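Local coordinates for protein histidinol-phosphatase (Listeria monocytogenes serotype 4b str. H7858, PDB 6NLR) that probably hydrolyses histidinol phosphate to histidinol in histidine biosynthesis, using a trinuclear metal site of cobalt and manganese ions, at residues 152-163 and 181-192. Numbering follows the deposited sequence.
With MN (manganese (II) ion), chain E.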
loop_
_atom_site.group_PDB
_atom_site.type_symbol
_atom_site.label_atom_id
_atom_site.label_comp_id
_atom_site.label_asym_id
_atom_site.label_seq_id
_atom_site.Cartn_x
_atom_site.Cartn_y
_atom_site.Cartn_z
ATOM N N PHE A 152 -14.808 -4.487 15.158
ATOM C CA PHE A 152 -14.202 -3.594 14.145
ATOM C C PHE A 152 -13.081 -2.787 14.793
ATOM O O PHE A 152 -11.993 -2.689 14.192
ATOM C CB PHE A 152 -15.246 -2.700 13.480
ATOM C CG PHE A 152 -14.690 -1.971 12.286
ATOM C CD1 PHE A 152 -14.672 -2.580 11.041
ATOM C CD2 PHE A 152 -14.141 -0.699 12.423
ATOM C CE1 PHE A 152 -14.150 -1.905 9.945
ATOM C CE2 PHE A 152 -13.630 -0.027 11.331
ATOM C CZ PHE A 152 -13.610 -0.636 10.099
ATOM N N GLU A 153 -13.317 -2.259 15.992
ATOM C CA GLU A 153 -12.315 -1.415 16.695
ATOM C C GLU A 153 -11.096 -2.273 17.079
ATOM O O GLU A 153 -9.935 -1.807 16.929
ATOM C CB GLU A 153 -12.924 -0.721 17.919
ATOM C CG GLU A 153 -11.883 0.102 18.642
ATOM C CD GLU A 153 -12.293 0.797 19.920
ATOM O OE1 GLU A 153 -13.482 0.711 20.276
ATOM O OE2 GLU A 153 -11.407 1.460 20.532
ATOM N N GLN A 154 -11.338 -3.468 17.614
ATOM C CA GLN A 154 -10.234 -4.389 17.994
ATOM C C GLN A 154 -9.392 -4.706 16.739
ATOM O O GLN A 154 -8.164 -4.771 16.849
ATOM C CB GLN A 154 -10.787 -5.641 18.662
ATOM C CG GLN A 154 -11.401 -5.383 20.035
ATOM C CD GLN A 154 -12.902 -5.215 19.974
ATOM O OE1 GLN A 154 -13.455 -4.678 19.028
ATOM N NE2 GLN A 154 -13.602 -5.713 20.978
ATOM N N ALA A 155 -10.033 -4.868 15.578
ATOM C CA ALA A 155 -9.357 -5.084 14.280
ATOM C C ALA A 155 -8.525 -3.854 13.911
ATOM O O ALA A 155 -7.367 -4.060 13.453
ATOM C CB ALA A 155 -10.348 -5.423 13.197
ATOM N N GLN A 156 -9.069 -2.641 14.120
ATOM C CA GLN A 156 -8.344 -1.373 13.848
ATOM C C GLN A 156 -7.051 -1.381 14.677
ATOM O O GLN A 156 -5.967 -1.052 14.144
ATOM C CB GLN A 156 -9.145 -0.126 14.236
ATOM C CG GLN A 156 -10.291 0.211 13.311
ATOM C CD GLN A 156 -11.148 1.332 13.848
ATOM O OE1 GLN A 156 -11.564 1.323 15.004
ATOM N NE2 GLN A 156 -11.433 2.309 13.006
ATOM N N LEU A 157 -7.170 -1.720 15.957
ATOM C CA LEU A 157 -6.019 -1.603 16.883
ATOM C C LEU A 157 -4.979 -2.683 16.542
ATOM O O LEU A 157 -3.769 -2.374 16.604
ATOM C CB LEU A 157 -6.520 -1.695 18.326
ATOM C CG LEU A 157 -7.331 -0.485 18.771
ATOM C CD1 LEU A 157 -8.087 -0.752 20.051
ATOM C CD2 LEU A 157 -6.414 0.695 18.923
ATOM N N ALA A 158 -5.411 -3.891 16.160
ATOM C CA ALA A 158 -4.459 -4.949 15.737
ATOM C C ALA A 158 -3.743 -4.512 14.444
ATOM O O ALA A 158 -2.519 -4.692 14.311
ATOM C CB ALA A 158 -5.181 -6.234 15.557
ATOM N N TYR A 159 -4.488 -3.920 13.524
ATOM C CA TYR A 159 -3.949 -3.395 12.240
ATOM C C TYR A 159 -2.890 -2.325 12.528
ATOM O O TYR A 159 -1.747 -2.410 11.976
ATOM C CB TYR A 159 -5.090 -2.867 11.373
ATOM C CG TYR A 159 -4.608 -2.037 10.219
ATOM C CD1 TYR A 159 -4.102 -2.644 9.066
ATOM C CD2 TYR A 159 -4.606 -0.651 10.296
ATOM C CE1 TYR A 159 -3.619 -1.883 8.017
ATOM C CE2 TYR A 159 -4.161 0.117 9.239
ATOM C CZ TYR A 159 -3.646 -0.493 8.106
ATOM O OH TYR A 159 -3.186 0.291 7.077
ATOM N N LEU A 160 -3.226 -1.351 13.373
ATOM C CA LEU A 160 -2.292 -0.234 13.668
ATOM C C LEU A 160 -1.052 -0.764 14.406
ATOM O O LEU A 160 0.030 -0.183 14.196
ATOM C CB LEU A 160 -3.014 0.867 14.445
ATOM C CG LEU A 160 -4.089 1.589 13.646
ATOM C CD1 LEU A 160 -4.816 2.604 14.510
ATOM C CD2 LEU A 160 -3.500 2.275 12.439
ATOM N N GLU A 161 -1.177 -1.802 15.231
ATOM C CA GLU A 161 0.007 -2.418 15.880
ATOM C C GLU A 161 0.928 -2.967 14.777
ATOM O O GLU A 161 2.156 -2.779 14.881
ATOM C CB GLU A 161 -0.385 -3.507 16.880
ATOM C CG GLU A 161 0.819 -4.233 17.480
ATOM C CD GLU A 161 1.832 -3.334 18.195
ATOM O OE1 GLU A 161 1.401 -2.298 18.797
ATOM O OE2 GLU A 161 3.054 -3.647 18.135
ATOM N N GLY A 162 0.359 -3.609 13.739
ATOM C CA GLY A 162 1.121 -4.104 12.574
ATOM C C GLY A 162 1.826 -2.969 11.842
ATOM O O GLY A 162 3.000 -3.137 11.439
ATOM N N VAL A 163 1.129 -1.859 11.630
ATOM C CA VAL A 163 1.689 -0.656 10.941
ATOM C C VAL A 163 2.883 -0.151 11.755
ATOM O O VAL A 163 3.937 0.088 11.176
ATOM C CB VAL A 163 0.619 0.436 10.750
ATOM C CG1 VAL A 163 1.234 1.731 10.236
ATOM C CG2 VAL A 163 -0.502 -0.054 9.830
ATOM N N HIS A 181 -0.835 3.209 2.426
ATOM C CA HIS A 181 -2.262 3.332 2.850
ATOM C C HIS A 181 -2.469 2.963 4.328
ATOM O O HIS A 181 -3.074 1.909 4.579
ATOM C CB HIS A 181 -3.149 2.487 1.913
ATOM C CG HIS A 181 -2.602 1.136 1.562
ATOM N ND1 HIS A 181 -2.212 0.222 2.540
ATOM C CD2 HIS A 181 -2.422 0.530 0.354
ATOM C CE1 HIS A 181 -1.807 -0.899 1.937
ATOM N NE2 HIS A 181 -1.918 -0.738 0.591
ATOM N N ILE A 182 -2.098 3.831 5.286
ATOM C CA ILE A 182 -2.041 3.432 6.727
ATOM C C ILE A 182 -3.414 3.440 7.428
ATOM O O ILE A 182 -3.416 3.431 8.673
ATOM C CB ILE A 182 -1.033 4.268 7.528
ATOM C CG1 ILE A 182 -1.403 5.752 7.572
ATOM C CG2 ILE A 182 0.379 4.022 7.033
ATOM C CD1 ILE A 182 -0.722 6.501 8.715
ATOM N N SER A 183 -4.537 3.416 6.719
ATOM C CA SER A 183 -5.863 3.173 7.346
ATOM C C SER A 183 -6.619 2.113 6.536
ATOM O O SER A 183 -7.869 2.245 6.382
ATOM C CB SER A 183 -6.648 4.458 7.469
ATOM O OG SER A 183 -6.883 5.028 6.182
ATOM N N LEU A 184 -5.903 1.098 6.049
ATOM C CA LEU A 184 -6.482 0.038 5.172
ATOM C C LEU A 184 -7.544 -0.761 5.946
ATOM O O LEU A 184 -8.374 -1.405 5.304
ATOM C CB LEU A 184 -5.382 -0.891 4.646
ATOM C CG LEU A 184 -5.835 -1.855 3.539
ATOM C CD1 LEU A 184 -6.129 -1.090 2.246
ATOM C CD2 LEU A 184 -4.774 -2.911 3.286
ATOM N N CYS A 185 -7.516 -0.716 7.274
ATOM C CA CYS A 185 -8.556 -1.285 8.177
ATOM C C CYS A 185 -9.926 -0.626 7.928
ATOM O O CYS A 185 -10.921 -1.183 8.443
ATOM C CB CYS A 185 -8.148 -1.132 9.640
ATOM S SG CYS A 185 -7.854 0.585 10.177
ATOM N N GLN A 186 -10.005 0.440 7.122
ATOM C CA GLN A 186 -11.292 1.133 6.790
ATOM C C GLN A 186 -11.824 0.723 5.408
ATOM O O GLN A 186 -12.879 1.232 5.005
ATOM C CB GLN A 186 -11.129 2.659 6.856
ATOM C CG GLN A 186 -10.554 3.157 8.173
ATOM C CD GLN A 186 -11.327 2.722 9.395
ATOM O OE1 GLN A 186 -10.760 2.202 10.358
ATOM N NE2 GLN A 186 -12.644 2.932 9.373
ATOM N N LYS A 187 -11.154 -0.191 4.704
ATOM C CA LYS A 187 -11.537 -0.513 3.304
ATOM C C LYS A 187 -12.972 -1.051 3.245
ATOM O O LYS A 187 -13.649 -0.762 2.240
ATOM C CB LYS A 187 -10.574 -1.501 2.655
ATOM C CG LYS A 187 -10.952 -1.871 1.230
ATOM C CD LYS A 187 -9.926 -2.693 0.525
ATOM C CE LYS A 187 -10.335 -3.064 -0.888
ATOM N NZ LYS A 187 -9.247 -3.847 -1.513
ATOM N N PHE A 188 -13.449 -1.784 4.267
ATOM C CA PHE A 188 -14.815 -2.380 4.253
ATOM C C PHE A 188 -15.673 -1.768 5.354
ATOM O O PHE A 188 -16.662 -2.389 5.796
ATOM C CB PHE A 188 -14.701 -3.894 4.360
ATOM C CG PHE A 188 -13.873 -4.498 3.260
ATOM C CD1 PHE A 188 -14.236 -4.348 1.919
ATOM C CD2 PHE A 188 -12.709 -5.177 3.564
ATOM C CE1 PHE A 188 -13.447 -4.878 0.912
ATOM C CE2 PHE A 188 -11.947 -5.742 2.556
ATOM C CZ PHE A 188 -12.315 -5.587 1.242
ATOM N N GLN A 189 -15.281 -0.568 5.772
ATOM C CA GLN A 189 -15.939 0.274 6.800
ATOM C C GLN A 189 -17.457 0.055 6.856
ATOM O O GLN A 189 -18.029 -0.249 7.937
ATOM C CB GLN A 189 -15.781 1.710 6.305
ATOM C CG GLN A 189 -15.216 2.596 7.345
ATOM C CD GLN A 189 -14.754 3.894 6.758
ATOM O OE1 GLN A 189 -13.894 4.470 7.365
ATOM N NE2 GLN A 189 -15.313 4.357 5.639
ATOM N N GLN A 190 -18.102 0.295 5.724
ATOM C CA GLN A 190 -19.578 0.472 5.671
ATOM C C GLN A 190 -20.239 -0.901 5.858
ATOM O O GLN A 190 -21.378 -0.927 6.316
ATOM C CB GLN A 190 -19.964 1.232 4.399
ATOM C CG GLN A 190 -19.304 2.625 4.271
ATOM C CD GLN A 190 -19.724 3.786 5.188
ATOM O OE1 GLN A 190 -20.562 3.692 6.110
ATOM N NE2 GLN A 190 -19.117 4.945 4.935
ATOM N N PHE A 191 -19.532 -2.002 5.585
ATOM C CA PHE A 191 -20.043 -3.382 5.817
ATOM C C PHE A 191 -20.288 -3.573 7.319
ATOM O O PHE A 191 -21.176 -4.342 7.696
ATOM C CB PHE A 191 -19.084 -4.448 5.295
ATOM C CG PHE A 191 -19.629 -5.862 5.337
ATOM C CD1 PHE A 191 -20.493 -6.320 4.353
ATOM C CD2 PHE A 191 -19.230 -6.751 6.334
ATOM C CE1 PHE A 191 -20.972 -7.624 4.396
ATOM C CE2 PHE A 191 -19.727 -8.047 6.384
ATOM C CZ PHE A 191 -20.587 -8.484 5.405
ATOM N N PHE A 192 -19.557 -2.843 8.155
ATOM C CA PHE A 192 -19.654 -2.957 9.628
ATOM C C PHE A 192 -20.385 -1.758 10.228
ATOM O O PHE A 192 -20.412 -1.694 11.462
ATOM C CB PHE A 192 -18.246 -3.096 10.221
ATOM C CG PHE A 192 -17.481 -4.264 9.665
ATOM C CD1 PHE A 192 -16.710 -4.131 8.523
ATOM C CD2 PHE A 192 -17.604 -5.518 10.252
ATOM C CE1 PHE A 192 -16.043 -5.229 7.993
ATOM C CE2 PHE A 192 -16.962 -6.608 9.702
ATOM C CZ PHE A 192 -16.168 -6.464 8.590
HETATM MN MN MN E . -1.534 -2.219 -0.898
HETATM O O HOH W 1 -10.941 -2.648 11.059
HETATM O O HOH W 2 -1.845 -1.016 5.328
HETATM O O HOH W 3 -3.811 -2.413 -0.482
HETATM O O HOH W 4 -1.794 -1.014 -2.209
#
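Tyr159 and Phe152, two turns apart on one helix, both swing CG anti to the backbone N (chi1 166° and -170°), which drops their rings onto the loop 181-192. The Tyr159 hydroxyl reaches the start of that loop, where Leu184 N donates to OH over 3.0 Å. One face of the Tyr159 ring lies against the backbone N of Cys185, the other against Val163 CG2. Cys185 SG approaches the ring obliquely, 3.5 Å from Tyr159 CD2. At the far end, Phe152 CZ abuts Cys185 O at 3.2 Å, and the Phe152 and Phe192 rings meet obliquely. Between the aromatics, the extended Gln156 side chain gives a nearly straight bond from NE2 to Gln186 OE1 (2.7 Å, 169°). The Gln186 amide is gripped from both ends, because its NE2, at the Phe152 ring edge, donates to an in-plane lone pair of Gln189 OE1, across the type I turn 186-189. Water 2 lies 2.6 Å from Tyr159 OH and accepts a weak bond from His181 ND1; His181 NE2 binds manganese at 2.1 Å. Tyr159 is thus tied only indirectly, through a water, to this metal site of the PHP domain, which Glu93 and His123 also bind. The helix 152-168 packs between this loop, helix 138-149, which Ala155 and Ala158 touch, and helix 201-217, which Gln156 and Leu160 touch, while Tyr159 and Val163 rest on Leu122 of strand 117-127.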